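Local coordinates for laccase (Uncultured bacterium, PDB 4F7K), which is, as a multicopper oxidase of the laccase class, expected to oxidise phenolic and related substrates while reducing dioxygen to water, at residues A[47-50]-A[56-59]; A[58-63]-A[69-74]; A[76-81]-A[87-92]; A[104-109]-A[114-119]. One frame throughout, in Å; residues are numbered along the deposited sequence.

Contact 1 (A[47-50]-A[56-59]); sequences IRFQ and GSAV
F49 reaches from strand 44-51 across to S57 and A58, just before strand 59-62 of the other sheet of the beta sandwich, and to V59, its first residue. The CB bond points toward 56-59, and the anti torsion (chi1 177°) carries the ring on to it. CG already lies under the V59 methyl CG2, and the closest approach follows at CD1, 3.6 Å from V59 CG2. CE1 stays beneath the same methyl, which sits 3.8 Å from the ring centroid and 18° off the normal, a CH-pi contact over one face. On the other flank CE2 comes to 4.0 Å from A58 CA. The tip, CZ, ends against S57, with its OG at 3.9 Å, while S57 CB meets the ring at its edge, in plane. Cut back to an alanine, this position would probably lose the aromatic face under the V59 methyl and open a gap between the sheets. Strand 86-92 serves the polar atoms nearby: the backbone of F49 pairs with F87, and V59 N bonds Y89 OH. No hydrogen bond crosses between 47-50 and 56-59, so this junction of the cupredoxin-like sandwich relies on buried apolar packing and aromatic CH-pi contact.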
loop_
_atom_site.group_PDB
_atom_site.type_symbol
_atom_site.label_atom_id
_atom_site.label_comp_id
_atom_site.label_asym_id
_atom_site.label_seq_id
_atom_site.Cartn_x
_atom_site.Cartn_y
_atom_site.Cartn_z
ATOM N N ILE A 47 4.933 -13.786 13.075
ATOM C CA ILE A 47 4.271 -12.655 13.733
ATOM C C ILE A 47 3.186 -13.141 14.700
ATOM O O ILE A 47 2.277 -13.866 14.297
ATOM C CB ILE A 47 3.693 -11.706 12.650
ATOM C CG1 ILE A 47 4.857 -11.075 11.878
ATOM C CG2 ILE A 47 2.779 -10.605 13.252
ATOM C CD1 ILE A 47 4.566 -10.728 10.372
ATOM N N ARG A 48 3.306 -12.787 15.980
ATOM C CA ARG A 48 2.247 -13.088 16.939
ATOM C C ARG A 48 1.323 -11.851 17.092
ATOM O O ARG A 48 1.655 -10.902 17.801
ATOM C CB ARG A 48 2.814 -13.599 18.276
ATOM C CG ARG A 48 1.753 -14.096 19.293
ATOM C CD ARG A 48 2.370 -14.548 20.639
ATOM N NE ARG A 48 1.459 -14.346 21.778
ATOM C CZ ARG A 48 1.578 -14.912 22.995
ATOM N NH1 ARG A 48 2.568 -15.766 23.279
ATOM N NH2 ARG A 48 0.685 -14.631 23.948
ATOM N N PHE A 49 0.184 -11.891 16.392
ATOM C CA PHE A 49 -0.856 -10.880 16.495
ATOM C C PHE A 49 -1.650 -11.001 17.794
ATOM O O PHE A 49 -2.154 -12.076 18.116
ATOM C CB PHE A 49 -1.824 -10.958 15.311
ATOM C CG PHE A 49 -2.972 -9.973 15.383
ATOM C CD1 PHE A 49 -2.742 -8.591 15.487
ATOM C CD2 PHE A 49 -4.274 -10.420 15.320
ATOM C CE1 PHE A 49 -3.821 -7.669 15.524
ATOM C CE2 PHE A 49 -5.364 -9.519 15.353
ATOM C CZ PHE A 49 -5.136 -8.135 15.480
ATOM N N GLN A 50 -1.770 -9.884 18.503
ATOM C CA GLN A 50 -2.503 -9.807 19.766
ATOM C C GLN A 50 -3.583 -8.717 19.693
ATOM O O GLN A 50 -3.272 -7.560 19.459
ATOM C CB GLN A 50 -1.558 -9.457 20.911
ATOM C CG GLN A 50 -0.451 -10.435 21.144
ATOM C CD GLN A 50 -0.752 -11.311 22.316
ATOM O OE1 GLN A 50 -1.927 -11.482 22.711
ATOM N NE2 GLN A 50 0.295 -11.868 22.908
ATOM N N GLY A 56 -13.519 -7.886 17.333
ATOM C CA GLY A 56 -12.993 -8.845 16.370
ATOM C C GLY A 56 -11.995 -8.165 15.440
ATOM O O GLY A 56 -12.154 -6.994 15.114
ATOM N N SER A 57 -10.937 -8.880 15.055
ATOM C CA SER A 57 -9.940 -8.307 14.163
ATOM C C SER A 57 -9.130 -9.395 13.487
ATOM O O SER A 57 -9.295 -10.581 13.793
ATOM C CB SER A 57 -9.007 -7.365 14.907
ATOM O OG SER A 57 -8.318 -6.576 13.956
ATOM N N ALA A 58 -8.288 -8.978 12.551
ATOM C CA ALA A 58 -7.345 -9.836 11.857
ATOM C C ALA A 58 -6.479 -8.914 11.016
ATOM O O ALA A 58 -6.839 -7.733 10.850
ATOM C CB ALA A 58 -8.079 -10.875 10.972
ATOM N N VAL A 59 -5.342 -9.433 10.515
ATOM C CA VAL A 59 -4.386 -8.626 9.766
ATOM C C VAL A 59 -4.183 -9.141 8.327
ATOM O O VAL A 59 -3.952 -10.334 8.122
ATOM C CB VAL A 59 -3.031 -8.528 10.480
ATOM C CG1 VAL A 59 -2.078 -7.614 9.685
ATOM C CG2 VAL A 59 -3.201 -7.952 11.928
#

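Contact 2 (A[58-63]-A[69-74]); sequences AVHWHG and AMDGVP
H60 and D71 supply the hydrogen bond of this contact: H60 ND1 donates to the backbone D71 O over 2.8 Å, with 166° at the hydrogen. The acceptor lies at the edge of the imidazole, near its plane, and the donor lies in the carbonyl plane, so the bond fixes how the ring is turned. A first torsion of 177° swings the H60 ring to the side opposite its own backbone N, where the side chain runs beside that of D71. Its carboxylate is set at 87° to the ring, with D71 OD1 3.2 Å from H60 CE1, whereas D71 OD2 is bonded to ND1 of H356. The sequence H60-W61-H62-G63 matches the first HXHG motif of multicopper oxidases. With ND1 held by D71 O, NE2 of H60 is the nitrogen turned to the probable copper site, as in relatives; in this model it is hydrogen-bonded to NE2 of H354. Weaker CA-H...O contacts join the backbones: G72 CA lies 3.2 Å from V59 O, and D71 O also receives the CA of H60 at 3.5 Å. A side chain on G72 would run into V59 O, and its positive phi suits glycine too. At the W61 indole, M70 O meets the ring edge in plane, 3.1 Å from W61 CD1. Apolar packing is confined to the far end, where A58 CB touches P74 CG at 3.6 Å and P74 also rests against H104.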
loop_
_atom_site.group_PDB
_atom_site.type_symbol
_atom_site.label_atom_id
_atom_site.label_comp_id
_atom_site.label_asym_id
_atom_site.label_seq_id
_atom_site.Cartn_x
_atom_site.Cartn_y
_atom_site.Cartn_z
ATOM N N ALA A 58 -8.288 -8.978 12.551
ATOM C CA ALA A 58 -7.345 -9.836 11.857
ATOM C C ALA A 58 -6.479 -8.914 11.016
ATOM O O ALA A 58 -6.839 -7.733 10.850
ATOM C CB ALA A 58 -8.079 -10.875 10.972
ATOM N N VAL A 59 -5.342 -9.433 10.515
ATOM C CA VAL A 59 -4.386 -8.626 9.766
ATOM C C VAL A 59 -4.183 -9.141 8.327
ATOM O O VAL A 59 -3.952 -10.334 8.122
ATOM C CB VAL A 59 -3.031 -8.528 10.480
ATOM C CG1 VAL A 59 -2.078 -7.614 9.685
ATOM C CG2 VAL A 59 -3.201 -7.952 11.928
ATOM N N HIS A 60 -4.326 -8.240 7.343
ATOM C CA HIS A 60 -4.055 -8.557 5.942
ATOM C C HIS A 60 -2.658 -8.048 5.570
ATOM O O HIS A 60 -2.289 -6.938 5.907
ATOM C CB HIS A 60 -5.131 -7.986 5.010
ATOM C CG HIS A 60 -4.865 -8.231 3.560
ATOM N ND1 HIS A 60 -4.599 -9.489 3.058
ATOM C CD2 HIS A 60 -4.831 -7.389 2.498
ATOM C CE1 HIS A 60 -4.389 -9.412 1.754
ATOM N NE2 HIS A 60 -4.537 -8.152 1.385
ATOM N N TRP A 61 -1.877 -8.888 4.912
ATOM C CA TRP A 61 -0.550 -8.532 4.450
ATOM C C TRP A 61 -0.745 -8.173 2.979
ATOM O O TRP A 61 -0.847 -9.047 2.124
ATOM C CB TRP A 61 0.453 -9.692 4.706
ATOM C CG TRP A 61 0.183 -10.294 6.034
ATOM C CD1 TRP A 61 -0.677 -11.317 6.308
ATOM C CD2 TRP A 61 0.669 -9.823 7.308
ATOM N NE1 TRP A 61 -0.721 -11.553 7.665
ATOM C CE2 TRP A 61 0.085 -10.642 8.303
ATOM C CE3 TRP A 61 1.574 -8.822 7.694
ATOM C CZ2 TRP A 61 0.344 -10.465 9.672
ATOM C CZ3 TRP A 61 1.857 -8.659 9.058
ATOM C CH2 TRP A 61 1.232 -9.473 10.029
ATOM N N HIS A 62 -0.784 -6.870 2.714
ATOM C CA HIS A 62 -1.260 -6.302 1.448
ATOM C C HIS A 62 -0.248 -6.422 0.299
ATOM O O HIS A 62 0.789 -5.769 0.317
ATOM C CB HIS A 62 -1.675 -4.824 1.675
ATOM C CG HIS A 62 -2.514 -4.271 0.562
ATOM N ND1 HIS A 62 -3.819 -3.891 0.741
ATOM C CD2 HIS A 62 -2.245 -4.083 -0.757
ATOM C CE1 HIS A 62 -4.326 -3.479 -0.412
ATOM N NE2 HIS A 62 -3.383 -3.565 -1.333
ATOM N N GLY A 63 -0.527 -7.286 -0.674
ATOM C CA GLY A 63 0.433 -7.614 -1.764
ATOM C C GLY A 63 1.303 -8.857 -1.590
ATOM O O GLY A 63 2.105 -9.231 -2.475
ATOM N N ALA A 69 -3.662 -19.482 4.141
ATOM C CA ALA A 69 -4.112 -19.614 5.525
ATOM C C ALA A 69 -3.714 -18.389 6.334
ATOM O O ALA A 69 -4.268 -18.156 7.417
ATOM C CB ALA A 69 -3.558 -20.894 6.172
ATOM N N MET A 70 -2.781 -17.615 5.774
ATOM C CA MET A 70 -2.180 -16.489 6.429
ATOM C C MET A 70 -2.668 -15.112 5.901
ATOM O O MET A 70 -2.162 -14.071 6.334
ATOM C CB MET A 70 -0.669 -16.586 6.287
ATOM C CG MET A 70 0.011 -17.775 7.008
ATOM S SD MET A 70 -0.380 -17.778 8.770
ATOM C CE MET A 70 -1.470 -19.199 8.981
ATOM N N ASP A 71 -3.655 -15.114 4.997
ATOM C CA ASP A 71 -4.053 -13.919 4.220
ATOM C C ASP A 71 -4.848 -12.890 5.053
ATOM O O ASP A 71 -4.917 -11.709 4.701
ATOM C CB ASP A 71 -4.882 -14.371 3.017
ATOM C CG ASP A 71 -5.109 -13.269 1.974
ATOM O OD1 ASP A 71 -4.139 -12.596 1.566
ATOM O OD2 ASP A 71 -6.275 -13.096 1.532
ATOM N N GLY A 72 -5.467 -13.356 6.135
ATOM C CA GLY A 72 -6.098 -12.471 7.124
ATOM C C GLY A 72 -7.514 -12.040 6.791
ATOM O O GLY A 72 -7.906 -10.916 7.078
ATOM N N VAL A 73 -8.294 -12.937 6.197
ATOM C CA VAL A 73 -9.678 -12.653 5.829
ATOM C C VAL A 73 -10.617 -13.509 6.679
ATOM O O VAL A 73 -10.859 -14.654 6.338
ATOM C CB VAL A 73 -9.940 -12.909 4.300
ATOM C CG1 VAL A 73 -11.380 -12.522 3.915
ATOM C CG2 VAL A 73 -8.955 -12.135 3.460
ATOM N N PRO A 74 -11.157 -12.952 7.789
ATOM C CA PRO A 74 -12.110 -13.691 8.642
ATOM C C PRO A 74 -13.306 -14.263 7.868
ATOM O O PRO A 74 -13.831 -13.600 6.978
ATOM C CB PRO A 74 -12.581 -12.624 9.631
ATOM C CG PRO A 74 -11.379 -11.752 9.781
ATOM C CD PRO A 74 -10.870 -11.620 8.354
#

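Contact 3 (A[76-81]-A[87-92]); sequences MTQDVV and FEYSFR
Q78 meets F87 and Y89 because its CG stands between the backbone N and the carbonyl carbon (chi1 57°) and the chain then runs extended, carrying the amide between the loop and strand 86-92. F87 answers from the opposite direction. The amide and the phenyl ring are stacked with planes 21° apart. NE2 of Q78 lies over one face, displaced toward the rim and 3.4 Å from F87 CD1. With the amide so nearly flat on the ring, this is stacking of two planar groups rather than an N-H pointed at the pi cloud. One N-H is used within the loop: Q78 NE2 donates to D79 O at 2.9 Å, and the acceptor lies close to the amide plane. At the other end Y89 OH donates to Q78 OE1 at 2.7 Å, tilted 15° from the carbonyl plane. Held at both polar atoms, the amide has little freedom to flip. Y89 OH also accepts from V59 N, linking the loop to strand 59-62. Beside the stack, V81 CG2 packs on F87 CB at 3.8 Å, and the backbone of V81 bonds S57. The whole is a loop packed along the edge strand 86-92 of a cupredoxin-like beta sandwich of the kind multicopper oxidases are built from.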
loop_
_atom_site.group_PDB
_atom_site.type_symbol
_atom_site.label_atom_id
_atom_site.label_comp_id
_atom_site.label_asym_id
_atom_site.label_seq_id
_atom_site.Cartn_x
_atom_site.Cartn_y
_atom_site.Cartn_z
ATOM N N MET A 76 -13.207 -16.621 5.754
ATOM C CA MET A 76 -12.734 -17.174 4.499
ATOM C C MET A 76 -11.400 -17.888 4.683
ATOM O O MET A 76 -11.196 -18.990 4.181
ATOM C CB MET A 76 -12.574 -16.067 3.462
ATOM C CG MET A 76 -11.828 -16.511 2.216
ATOM S SD MET A 76 -12.581 -15.853 0.725
ATOM C CE MET A 76 -14.131 -16.730 0.830
ATOM N N THR A 77 -10.486 -17.247 5.400
ATOM C CA THR A 77 -9.136 -17.765 5.474
ATOM C C THR A 77 -8.798 -18.143 6.919
ATOM O O THR A 77 -7.897 -18.950 7.159
ATOM C CB THR A 77 -8.170 -16.724 4.875
ATOM O OG1 THR A 77 -7.253 -17.381 4.010
ATOM C CG2 THR A 77 -7.453 -15.918 5.939
ATOM N N GLN A 78 -9.548 -17.551 7.859
ATOM C CA GLN A 78 -9.425 -17.816 9.288
ATOM C C GLN A 78 -10.708 -17.431 10.028
ATOM O O GLN A 78 -11.579 -16.765 9.485
ATOM C CB GLN A 78 -8.243 -17.047 9.905
ATOM C CG GLN A 78 -8.306 -15.540 9.694
ATOM C CD GLN A 78 -7.240 -14.778 10.469
ATOM O OE1 GLN A 78 -6.255 -14.341 9.892
ATOM N NE2 GLN A 78 -7.435 -14.621 11.790
ATOM N N ASP A 79 -10.816 -17.877 11.275
ATOM C CA ASP A 79 -11.757 -17.285 12.199
ATOM C C ASP A 79 -11.254 -15.879 12.522
ATOM O O ASP A 79 -10.043 -15.640 12.573
ATOM C CB ASP A 79 -11.824 -18.113 13.481
ATOM C CG ASP A 79 -12.309 -19.536 13.229
ATOM O OD1 ASP A 79 -13.118 -19.721 12.289
ATOM O OD2 ASP A 79 -11.877 -20.459 13.970
ATOM N N VAL A 80 -12.186 -14.961 12.738
ATOM C CA VAL A 80 -11.882 -13.664 13.310
ATOM C C VAL A 80 -11.107 -13.848 14.631
ATOM O O VAL A 80 -11.299 -14.833 15.344
ATOM C CB VAL A 80 -13.190 -12.864 13.506
ATOM C CG1 VAL A 80 -14.009 -13.435 14.686
ATOM C CG2 VAL A 80 -12.922 -11.371 13.664
ATOM N N VAL A 81 -10.201 -12.925 14.932
ATOM C CA VAL A 81 -9.482 -12.949 16.194
ATOM C C VAL A 81 -10.317 -12.168 17.196
ATOM O O VAL A 81 -10.464 -10.948 17.086
ATOM C CB VAL A 81 -8.053 -12.348 16.044
ATOM C CG1 VAL A 81 -7.253 -12.478 17.350
ATOM C CG2 VAL A 81 -7.315 -13.033 14.898
ATOM N N PHE A 87 -3.277 -14.629 17.214
ATOM C CA PHE A 87 -3.146 -15.379 15.981
ATOM C C PHE A 87 -1.686 -15.361 15.579
ATOM O O PHE A 87 -1.026 -14.323 15.576
ATOM C CB PHE A 87 -3.987 -14.767 14.840
ATOM C CG PHE A 87 -4.178 -15.696 13.673
ATOM C CD1 PHE A 87 -5.309 -16.513 13.595
ATOM C CD2 PHE A 87 -3.225 -15.771 12.652
ATOM C CE1 PHE A 87 -5.480 -17.391 12.529
ATOM C CE2 PHE A 87 -3.391 -16.649 11.591
ATOM C CZ PHE A 87 -4.522 -17.451 11.521
ATOM N N GLU A 88 -1.198 -16.523 15.202
ATOM C CA GLU A 88 0.178 -16.661 14.786
ATOM C C GLU A 88 0.252 -16.551 13.258
ATOM O O GLU A 88 -0.253 -17.428 12.533
ATOM C CB GLU A 88 0.700 -18.026 15.262
ATOM C CG GLU A 88 2.182 -18.042 15.576
ATOM C CD GLU A 88 2.477 -17.962 17.072
ATOM O OE1 GLU A 88 2.928 -18.979 17.656
ATOM O OE2 GLU A 88 2.254 -16.886 17.659
ATOM N N TYR A 89 0.825 -15.457 12.761
ATOM C CA TYR A 89 1.028 -15.342 11.302
ATOM C C TYR A 89 2.429 -15.759 10.925
ATOM O O TYR A 89 3.417 -15.172 11.378
ATOM C CB TYR A 89 0.769 -13.929 10.778
ATOM C CG TYR A 89 -0.680 -13.521 10.849
ATOM C CD1 TYR A 89 -1.581 -13.914 9.845
ATOM C CD2 TYR A 89 -1.162 -12.740 11.927
ATOM C CE1 TYR A 89 -2.937 -13.536 9.892
ATOM C CE2 TYR A 89 -2.528 -12.368 11.987
ATOM C CZ TYR A 89 -3.395 -12.771 10.962
ATOM O OH TYR A 89 -4.710 -12.403 11.000
ATOM N N SER A 90 2.525 -16.761 10.082
ATOM C CA SER A 90 3.829 -17.231 9.680
ATOM C C SER A 90 3.885 -17.573 8.189
ATOM O O SER A 90 3.238 -18.512 7.738
ATOM C CB SER A 90 4.241 -18.413 10.549
ATOM O OG SER A 90 5.267 -19.124 9.901
ATOM N N PHE A 91 4.666 -16.806 7.437
ATOM C CA PHE A 91 4.782 -17.010 5.998
ATOM C C PHE A 91 6.154 -16.589 5.486
ATOM O O PHE A 91 6.810 -15.695 6.056
ATOM C CB PHE A 91 3.704 -16.192 5.275
ATOM C CG PHE A 91 3.692 -14.748 5.679
ATOM C CD1 PHE A 91 4.442 -13.817 4.983
ATOM C CD2 PHE A 91 2.939 -14.323 6.774
ATOM C CE1 PHE A 91 4.445 -12.496 5.366
ATOM C CE2 PHE A 91 2.932 -13.000 7.160
ATOM C CZ PHE A 91 3.677 -12.086 6.463
ATOM N N ARG A 92 6.574 -17.246 4.406
ATOM C CA ARG A 92 7.772 -16.868 3.654
ATOM C C ARG A 92 7.379 -15.750 2.691
ATOM O O ARG A 92 6.329 -15.829 2.049
ATOM C CB ARG A 92 8.355 -18.074 2.903
ATOM C CG ARG A 92 9.090 -19.074 3.819
ATOM C CD ARG A 92 9.971 -20.098 3.045
ATOM N NE ARG A 92 10.547 -21.139 3.915
ATOM C CZ ARG A 92 11.684 -21.008 4.598
ATOM N NH1 ARG A 92 12.386 -19.881 4.514
ATOM N NH2 ARG A 92 12.127 -22.010 5.362
#

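Contact 4 (A[104-109]-A[114-119]); sequences HNRSWE and GLYGPL
R106, whose guanidinium lies against Y116, is gripped by two carbonyls, NE donating to K113 O and NH1 to V191 O, and D138 makes a long, weak ion pair with NH2. Its chain leaves the backbone N behind (chi1 -166°) and stays extended as far as NE, spanning from the 104-109 loop to the start of strand 116-122. On the way R106 CD passes 3.7 Å from L115 O; L115 is the centre of an inverse gamma turn. Beyond it, Y116 CD2 sits over one face of the guanidinium, 3.7 Å from R106 NE. NH2 of R106 stands 3.8 Å from Y116 CE2. The two planes are 44° apart, so the rim of the phenol ring meets the guanidinium face at a slant. Replacing R106 by a leucine would probably leave V191 O and K113 O without their donor and the Y116 ring less firmly backed. No hydrogen bond joins 104-109 to 114-119 directly. The contact instead sets a buried guanidinium obliquely against the rim of an aromatic ring, its N-H groups being met by carbonyls before the strand and in the loop after strand 183-190, a link between the first sandwich and the neighbouring sheet that contains strand 131-140.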
loop_
_atom_site.group_PDB
_atom_site.type_symbol
_atom_site.label_atom_id
_atom_site.label_comp_id
_atom_site.label_asym_id
_atom_site.label_seq_id
_atom_site.Cartn_x
_atom_site.Cartn_y
_atom_site.Cartn_z
ATOM N N HIS A 104 -7.990 -6.166 8.617
ATOM C CA HIS A 104 -8.776 -6.675 7.482
ATOM C C HIS A 104 -9.964 -5.789 7.122
ATOM O O HIS A 104 -10.447 -5.839 5.989
ATOM C CB HIS A 104 -9.311 -8.076 7.805
ATOM C CG HIS A 104 -10.559 -8.053 8.627
ATOM N ND1 HIS A 104 -10.560 -7.712 9.976
ATOM C CD2 HIS A 104 -11.854 -8.252 8.283
ATOM C CE1 HIS A 104 -11.804 -7.747 10.429
ATOM N NE2 HIS A 104 -12.603 -8.083 9.425
ATOM N N ASN A 105 -10.465 -5.018 8.093
ATOM C CA ASN A 105 -11.648 -4.203 7.879
ATOM C C ASN A 105 -11.355 -2.698 7.761
ATOM O O ASN A 105 -12.276 -1.871 7.818
ATOM C CB ASN A 105 -12.681 -4.461 8.990
ATOM C CG ASN A 105 -12.167 -4.105 10.364
ATOM O OD1 ASN A 105 -11.022 -3.653 10.536
ATOM N ND2 ASN A 105 -13.003 -4.331 11.362
ATOM N N ARG A 106 -10.089 -2.354 7.554
ATOM C CA ARG A 106 -9.671 -0.951 7.543
ATOM C C ARG A 106 -10.414 -0.020 6.547
ATOM O O ARG A 106 -10.630 1.202 6.825
ATOM C CB ARG A 106 -8.150 -0.839 7.384
ATOM C CG ARG A 106 -7.664 0.562 7.706
ATOM C CD ARG A 106 -6.154 0.723 7.772
ATOM N NE ARG A 106 -5.858 2.156 7.890
ATOM C CZ ARG A 106 -5.473 2.897 6.855
ATOM N NH1 ARG A 106 -5.276 2.310 5.670
ATOM N NH2 ARG A 106 -5.257 4.210 6.991
ATOM N N SER A 107 -10.881 -0.603 5.449
ATOM C CA SER A 107 -11.525 0.175 4.383
ATOM C C SER A 107 -12.920 0.572 4.725
ATOM O O SER A 107 -13.480 1.461 4.091
ATOM C CB SER A 107 -11.549 -0.607 3.080
ATOM O OG SER A 107 -10.252 -0.641 2.547
ATOM N N TRP A 108 -13.496 -0.074 5.731
ATOM C CA TRP A 108 -14.872 0.247 6.089
ATOM C C TRP A 108 -15.111 0.478 7.584
ATOM O O TRP A 108 -16.245 0.689 8.001
ATOM C CB TRP A 108 -15.837 -0.806 5.528
ATOM C CG TRP A 108 -15.830 -2.133 6.234
ATOM C CD1 TRP A 108 -16.555 -2.473 7.343
ATOM C CD2 TRP A 108 -15.081 -3.301 5.872
ATOM N NE1 TRP A 108 -16.288 -3.771 7.711
ATOM C CE2 TRP A 108 -15.392 -4.306 6.824
ATOM C CE3 TRP A 108 -14.162 -3.594 4.849
ATOM C CZ2 TRP A 108 -14.845 -5.585 6.766
ATOM C CZ3 TRP A 108 -13.614 -4.881 4.786
ATOM C CH2 TRP A 108 -13.954 -5.856 5.740
ATOM N N GLU A 109 -14.060 0.441 8.391
ATOM C CA GLU A 109 -14.222 0.754 9.802
ATOM C C GLU A 109 -13.317 1.911 10.187
ATOM O O GLU A 109 -12.091 1.752 10.246
ATOM C CB GLU A 109 -13.875 -0.457 10.694
ATOM C CG GLU A 109 -14.832 -1.639 10.557
ATOM C CD GLU A 109 -16.233 -1.451 11.186
ATOM O OE1 GLU A 109 -16.523 -0.406 11.844
ATOM O OE2 GLU A 109 -17.051 -2.388 11.017
ATOM N N GLY A 114 -5.924 3.817 12.271
ATOM C CA GLY A 114 -4.500 3.780 12.603
ATOM C C GLY A 114 -3.837 2.422 12.511
ATOM O O GLY A 114 -2.628 2.289 12.770
ATOM N N LEU A 115 -4.625 1.408 12.164
ATOM C CA LEU A 115 -4.188 0.006 12.282
ATOM C C LEU A 115 -3.526 -0.407 10.974
ATOM O O LEU A 115 -4.088 -1.133 10.191
ATOM C CB LEU A 115 -5.368 -0.933 12.593
ATOM C CG LEU A 115 -5.948 -0.906 14.022
ATOM C CD1 LEU A 115 -7.161 -1.781 14.160
ATOM C CD2 LEU A 115 -4.888 -1.333 15.035
ATOM N N TYR A 116 -2.333 0.114 10.734
ATOM C CA TYR A 116 -1.577 -0.264 9.581
ATOM C C TYR A 116 -0.109 0.047 9.855
ATOM O O TYR A 116 0.225 0.747 10.850
ATOM C CB TYR A 116 -2.017 0.533 8.360
ATOM C CG TYR A 116 -1.650 1.996 8.460
ATOM C CD1 TYR A 116 -0.477 2.491 7.896
ATOM C CD2 TYR A 116 -2.486 2.884 9.153
ATOM C CE1 TYR A 116 -0.176 3.849 7.976
ATOM C CE2 TYR A 116 -2.181 4.216 9.278
ATOM C CZ TYR A 116 -1.057 4.698 8.658
ATOM O OH TYR A 116 -0.805 6.032 8.765
ATOM N N GLY A 117 0.734 -0.476 8.954
ATOM C CA GLY A 117 2.135 -0.147 8.889
ATOM C C GLY A 117 2.781 -0.789 7.652
ATOM O O GLY A 117 2.116 -1.511 6.875
ATOM N N PRO A 118 4.076 -0.530 7.470
ATOM C CA PRO A 118 4.815 -0.986 6.328
ATOM C C PRO A 118 5.492 -2.329 6.566
ATOM O O PRO A 118 5.907 -2.669 7.691
ATOM C CB PRO A 118 5.847 0.115 6.136
ATOM C CG PRO A 118 6.114 0.594 7.534
ATOM C CD PRO A 118 4.862 0.412 8.301
ATOM N N LEU A 119 5.570 -3.093 5.487
ATOM C CA LEU A 119 6.249 -4.372 5.471
ATOM C C LEU A 119 7.256 -4.343 4.318
ATOM O O LEU A 119 6.869 -4.280 3.158
ATOM C CB LEU A 119 5.237 -5.522 5.297
ATOM C CG LEU A 119 5.787 -6.958 5.428
ATOM C CD1 LEU A 119 4.744 -7.899 5.969
ATOM C CD2 LEU A 119 6.361 -7.507 4.121
#

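Contacts 1, 2 and 3 lie close together in the first cupredoxin-like sandwich: the centres of contacts 2 and 3 are about 6 Å apart, those of 1 and 2 about 9 Å. Contacts 1 and 2 share A58 and V59, and I47 CD1 touches W61 CH2 at 3.6 Å. Contact 4 stands about 15 Å from contact 3, centre to centre, yet joins contacts 1 and 2 through a probable hydrogen bond, A58 O to H104 N at 3.0 Å. H60 and H62 of contact 2, with H102, H354 and H356 around them, mark the probable copper site. Contact 4 comes just after H102; the H104 ring is turned away, but S107 touches H399 and H401.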